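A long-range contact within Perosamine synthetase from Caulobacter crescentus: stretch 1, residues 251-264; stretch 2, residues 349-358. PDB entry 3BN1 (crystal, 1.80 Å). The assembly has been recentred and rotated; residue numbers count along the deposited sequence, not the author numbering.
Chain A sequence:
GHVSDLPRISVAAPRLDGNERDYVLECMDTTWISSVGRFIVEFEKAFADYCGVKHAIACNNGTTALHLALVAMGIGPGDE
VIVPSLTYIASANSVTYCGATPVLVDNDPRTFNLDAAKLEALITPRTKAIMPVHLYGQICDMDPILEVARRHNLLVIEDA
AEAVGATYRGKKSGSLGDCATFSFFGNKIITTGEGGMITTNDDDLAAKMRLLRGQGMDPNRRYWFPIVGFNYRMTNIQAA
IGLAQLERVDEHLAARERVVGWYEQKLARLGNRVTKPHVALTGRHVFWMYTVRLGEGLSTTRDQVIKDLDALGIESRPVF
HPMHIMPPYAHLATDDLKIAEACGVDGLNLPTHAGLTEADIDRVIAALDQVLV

Stretch 1 (251-264) EHLAARERVVGWYE
Stretch 2 (349-358) NLPTHAGLTE

The contact between residues 251-264 and 349-358 of perosamine synthetase illustrates how one side of a helix can pack against an irregular segment, with two alanines where the CA atoms come nearest and a tyrosine-to-carbonyl hydrogen bond adding a polar anchor. All of stretch 1 is helical, with phi/psi near -60/-45 and i-to-i+4 hydrogen bonds throughout. Stretch 2 enters as a strand at Asn349, passes through extended residues (Pro351 -50/131, Thr352 -156/108, His353 -167/160), and makes a type I turn from His353 to Leu356 before Thr357 caps a new helix. The register pairs Ala255 CA with Ala354 CA (5.0 Å), Val259 CA with Leu356 CA (6.8 Å) and Trp262 CA with Glu358 CA (6.6 Å), so the numbering ascends together along this part of the contact. In all, 668 Å² is buried.

Helical periodicity places Ala255, Val259, Trp262 and Tyr263 with their CA-to-CB bonds toward stretch 2. At the alanine pair, Ala255 CB lies 3.7 Å from Ala354 CB; methyl side chains suit the 5.0 Å between Ala255 CA and Ala354 CA. One turn on, Val259 (chi1 157°, t) places CG2 3.9 Å from Leu356 CB and 3.6 Å from Leu356 O, its branched side chain filling the space beside the turn. Leu356 adopts m,t. The turn itself is closed by Leu356 N to His353 O (3.3 Å) and reinforced by Gly355 N donating to His353 ND1 (3.1 Å), for which His353 takes chi1 68° (p) and chi2 75°.

Farther along the helix the aromatic residues diverge to different parts of stretch 2. Trp262 (chi1 -78°, chi2 -29°) offers a ring face to the start of the second helix: Glu358 CB sits 3.6 Å from the centroid of the Trp262 six-membered ring, 11° off its normal, in a CH-pi contact, and Glu358 N is 3.2 Å from Trp262 CZ3. With chi1 t, Glu358 CB and CG lie over the indole. Tyr263 (chi1 -86°, chi2 -54°) reaches instead to Leu350 and Pro351, where its OH donates a short 2.5 Å hydrogen bond to Pro351 O, near the ring plane, while Tyr263 CE1 packs 3.9 Å from Leu350 CD1 (Leu350 m,t). Nearby, Thr352 OG1 donates to Leu350 O at 2.6 Å.

The CA-to-CB bond of Arg256 points sideways to stretch 2, but its side chain (chi1 -104°, chi2 161°, chi3 -156°, chi4 -72°) brings the guanidinium nearer. Its NH2 lies 3.3 Å from Thr352 O, and His353 CA lies over one guanidinium face, 3.8 Å from Arg256 NH1.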

# COMPACT_ATOMS: atom_id res chain seq x y z
N GLU A 251 -7.58 24.00 -13.75
CA GLU A 251 -8.55 23.68 -14.83
C GLU A 251 -9.52 22.64 -14.37
O GLU A 251 -10.72 22.75 -14.63
CB GLU A 251 -7.84 23.13 -16.07
CG GLU A 251 -6.80 24.08 -16.68
CD GLU A 251 -5.55 24.28 -15.82
OE1 GLU A 251 -5.52 23.78 -14.66
OE2 GLU A 251 -4.61 24.96 -16.28
N HIS A 252 -8.99 21.61 -13.72
CA HIS A 252 -9.86 20.58 -13.14
C HIS A 252 -10.91 21.18 -12.18
O HIS A 252 -12.12 20.89 -12.29
CB HIS A 252 -8.99 19.60 -12.34
CG HIS A 252 -8.14 18.73 -13.22
ND1 HIS A 252 -8.60 18.19 -14.39
CD2 HIS A 252 -6.86 18.30 -13.09
CE1 HIS A 252 -7.65 17.48 -14.97
NE2 HIS A 252 -6.58 17.52 -14.19
N LEU A 253 -10.45 22.03 -11.26
CA LEU A 253 -11.35 22.70 -10.31
C LEU A 253 -12.36 23.63 -11.01
O LEU A 253 -13.53 23.64 -10.66
CB LEU A 253 -10.54 23.52 -9.27
CG LEU A 253 -9.62 22.67 -8.38
CD1 LEU A 253 -8.70 23.53 -7.57
CD2 LEU A 253 -10.48 21.73 -7.47
N ALA A 254 -11.92 24.32 -12.05
CA ALA A 254 -12.81 25.24 -12.78
C ALA A 254 -13.90 24.48 -13.46
O ALA A 254 -15.06 24.92 -13.53
CB ALA A 254 -12.07 26.03 -13.82
N ALA A 255 -13.50 23.34 -13.96
CA ALA A 255 -14.42 22.48 -14.62
C ALA A 255 -15.52 22.06 -13.65
O ALA A 255 -16.72 22.11 -13.97
CB ALA A 255 -13.67 21.32 -15.08
N ARG A 256 -15.11 21.64 -12.47
CA ARG A 256 -16.04 21.24 -11.43
C ARG A 256 -16.88 22.50 -11.06
O ARG A 256 -18.11 22.41 -10.89
CB ARG A 256 -15.28 20.67 -10.21
CG ARG A 256 -15.27 19.21 -9.98
CD ARG A 256 -14.12 18.79 -9.06
NE ARG A 256 -13.84 17.39 -9.34
CZ ARG A 256 -14.66 16.41 -8.98
NH1 ARG A 256 -14.41 15.13 -9.28
NH2 ARG A 256 -15.73 16.73 -8.28
N GLU A 257 -16.23 23.67 -10.94
CA GLU A 257 -17.00 24.88 -10.62
C GLU A 257 -18.15 25.12 -11.61
O GLU A 257 -19.25 25.51 -11.26
CB GLU A 257 -16.14 26.13 -10.60
CG GLU A 257 -16.05 26.79 -9.24
CD GLU A 257 -14.86 27.76 -9.13
OE1 GLU A 257 -14.57 28.22 -8.00
OE2 GLU A 257 -14.18 28.07 -10.15
N ARG A 258 -17.86 24.92 -12.88
CA ARG A 258 -18.85 25.15 -13.93
C ARG A 258 -20.05 24.22 -13.72
O ARG A 258 -21.24 24.62 -13.76
CB ARG A 258 -18.13 24.69 -15.21
CG ARG A 258 -18.29 25.59 -16.39
CD ARG A 258 -16.91 25.92 -16.93
NE ARG A 258 -16.11 24.72 -17.13
CZ ARG A 258 -14.77 24.69 -17.15
NH1 ARG A 258 -14.06 25.80 -16.93
NH2 ARG A 258 -14.13 23.55 -17.35
N VAL A 259 -19.71 22.95 -13.48
CA VAL A 259 -20.68 21.91 -13.28
C VAL A 259 -21.55 22.24 -12.10
O VAL A 259 -22.80 22.18 -12.16
CB VAL A 259 -20.00 20.55 -13.03
CG1 VAL A 259 -21.01 19.56 -12.25
CG2 VAL A 259 -19.54 19.98 -14.38
N VAL A 260 -20.88 22.64 -11.02
CA VAL A 260 -21.57 23.02 -9.80
C VAL A 260 -22.48 24.20 -10.10
O VAL A 260 -23.60 24.32 -9.59
CB VAL A 260 -20.51 23.50 -8.72
CG1 VAL A 260 -21.26 24.15 -7.55
CG2 VAL A 260 -19.77 22.33 -8.18
N GLY A 261 -21.98 25.10 -10.94
CA GLY A 261 -22.80 26.26 -11.26
C GLY A 261 -24.08 25.91 -12.00
O GLY A 261 -25.14 26.52 -11.81
N TRP A 262 -23.99 24.88 -12.81
CA TRP A 262 -25.13 24.41 -13.59
C TRP A 262 -26.18 23.87 -12.64
O TRP A 262 -27.37 24.16 -12.77
CB TRP A 262 -24.65 23.37 -14.58
CG TRP A 262 -23.98 24.00 -15.71
CD1 TRP A 262 -24.24 25.26 -16.21
CD2 TRP A 262 -22.94 23.43 -16.53
NE1 TRP A 262 -23.38 25.52 -17.26
CE2 TRP A 262 -22.58 24.42 -17.48
CE3 TRP A 262 -22.29 22.18 -16.56
CZ2 TRP A 262 -21.62 24.18 -18.50
CZ3 TRP A 262 -21.32 21.95 -17.57
CH2 TRP A 262 -20.99 22.97 -18.51
N TYR A 263 -25.70 23.12 -11.64
CA TYR A 263 -26.57 22.58 -10.58
C TYR A 263 -27.30 23.68 -9.84
O TYR A 263 -28.51 23.56 -9.61
CB TYR A 263 -25.79 21.69 -9.59
CG TYR A 263 -25.61 20.22 -9.97
CD1 TYR A 263 -26.68 19.41 -10.29
CD2 TYR A 263 -24.36 19.64 -9.97
CE1 TYR A 263 -26.50 18.06 -10.64
CE2 TYR A 263 -24.15 18.30 -10.33
CZ TYR A 263 -25.21 17.49 -10.64
OH TYR A 263 -25.03 16.14 -10.95
N GLU A 264 -26.58 24.75 -9.49
CA GLU A 264 -27.12 25.85 -8.68
C GLU A 264 -28.23 26.55 -9.41
O GLU A 264 -29.23 26.93 -8.83
CB GLU A 264 -26.01 26.83 -8.27
CG GLU A 264 -25.31 26.40 -6.98
CD GLU A 264 -26.28 26.22 -5.81
OE1 GLU A 264 -27.08 27.17 -5.58
OE2 GLU A 264 -26.26 25.15 -5.13
N ASN A 349 -25.24 11.82 -3.09
CA ASN A 349 -24.15 12.46 -3.87
C ASN A 349 -24.53 12.40 -5.32
O ASN A 349 -24.76 11.29 -5.80
CB ASN A 349 -22.86 11.63 -3.75
CG ASN A 349 -22.34 11.59 -2.36
OD1 ASN A 349 -21.97 10.53 -1.82
ND2 ASN A 349 -22.35 12.76 -1.72
N LEU A 350 -24.51 13.53 -6.03
CA LEU A 350 -24.91 13.55 -7.44
C LEU A 350 -23.66 13.60 -8.34
O LEU A 350 -22.61 14.05 -7.90
CB LEU A 350 -25.69 14.85 -7.70
CG LEU A 350 -27.09 14.98 -7.07
CD1 LEU A 350 -27.76 16.33 -7.38
CD2 LEU A 350 -27.83 13.75 -7.58
N PRO A 351 -23.74 13.20 -9.62
CA PRO A 351 -22.56 13.28 -10.50
C PRO A 351 -21.89 14.68 -10.47
O PRO A 351 -22.53 15.74 -10.65
CB PRO A 351 -23.10 13.01 -11.90
CG PRO A 351 -24.32 12.17 -11.65
CD PRO A 351 -24.93 12.67 -10.31
N THR A 352 -20.58 14.63 -10.29
CA THR A 352 -19.74 15.82 -10.19
C THR A 352 -18.36 15.41 -10.61
O THR A 352 -17.68 14.66 -9.89
CB THR A 352 -19.66 16.30 -8.71
OG1 THR A 352 -20.86 15.92 -8.00
CG2 THR A 352 -19.53 17.79 -8.66
N HIS A 353 -17.97 15.85 -11.78
CA HIS A 353 -16.64 15.53 -12.31
C HIS A 353 -16.37 16.42 -13.51
O HIS A 353 -17.31 16.94 -14.11
CB HIS A 353 -16.34 14.00 -12.56
CG HIS A 353 -17.12 13.37 -13.67
ND1 HIS A 353 -16.85 13.59 -15.00
CD2 HIS A 353 -18.21 12.57 -13.64
CE1 HIS A 353 -17.74 12.95 -15.74
NE2 HIS A 353 -18.56 12.30 -14.94
N ALA A 354 -15.10 16.57 -13.86
CA ALA A 354 -14.68 17.45 -14.94
C ALA A 354 -15.15 17.13 -16.32
O ALA A 354 -15.08 18.02 -17.16
CB ALA A 354 -13.13 17.71 -14.94
N GLY A 355 -15.57 15.89 -16.58
CA GLY A 355 -16.04 15.53 -17.91
C GLY A 355 -17.55 15.81 -18.17
O GLY A 355 -18.04 15.60 -19.27
N LEU A 356 -18.28 16.31 -17.17
CA LEU A 356 -19.73 16.55 -17.34
C LEU A 356 -20.09 17.82 -18.09
O LEU A 356 -19.52 18.88 -17.82
CB LEU A 356 -20.46 16.59 -15.99
CG LEU A 356 -20.16 15.34 -15.18
CD1 LEU A 356 -20.71 15.79 -13.86
CD2 LEU A 356 -21.03 14.19 -15.81
N THR A 357 -21.03 17.67 -19.04
CA THR A 357 -21.57 18.78 -19.85
C THR A 357 -22.85 19.34 -19.26
O THR A 357 -23.52 18.68 -18.48
CB THR A 357 -21.88 18.35 -21.33
OG1 THR A 357 -22.94 17.40 -21.40
CG2 THR A 357 -20.63 17.76 -21.96
N GLU A 358 -23.23 20.54 -19.72
CA GLU A 358 -24.44 21.20 -19.28
C GLU A 358 -25.62 20.28 -19.63
O GLU A 358 -26.55 20.13 -18.86
CB GLU A 358 -24.61 22.58 -19.93
CG GLU A 358 -25.78 23.26 -19.29
CD GLU A 358 -26.04 24.66 -19.78
OE1 GLU A 358 -25.21 25.11 -20.57
OE2 GLU A 358 -27.04 25.32 -19.41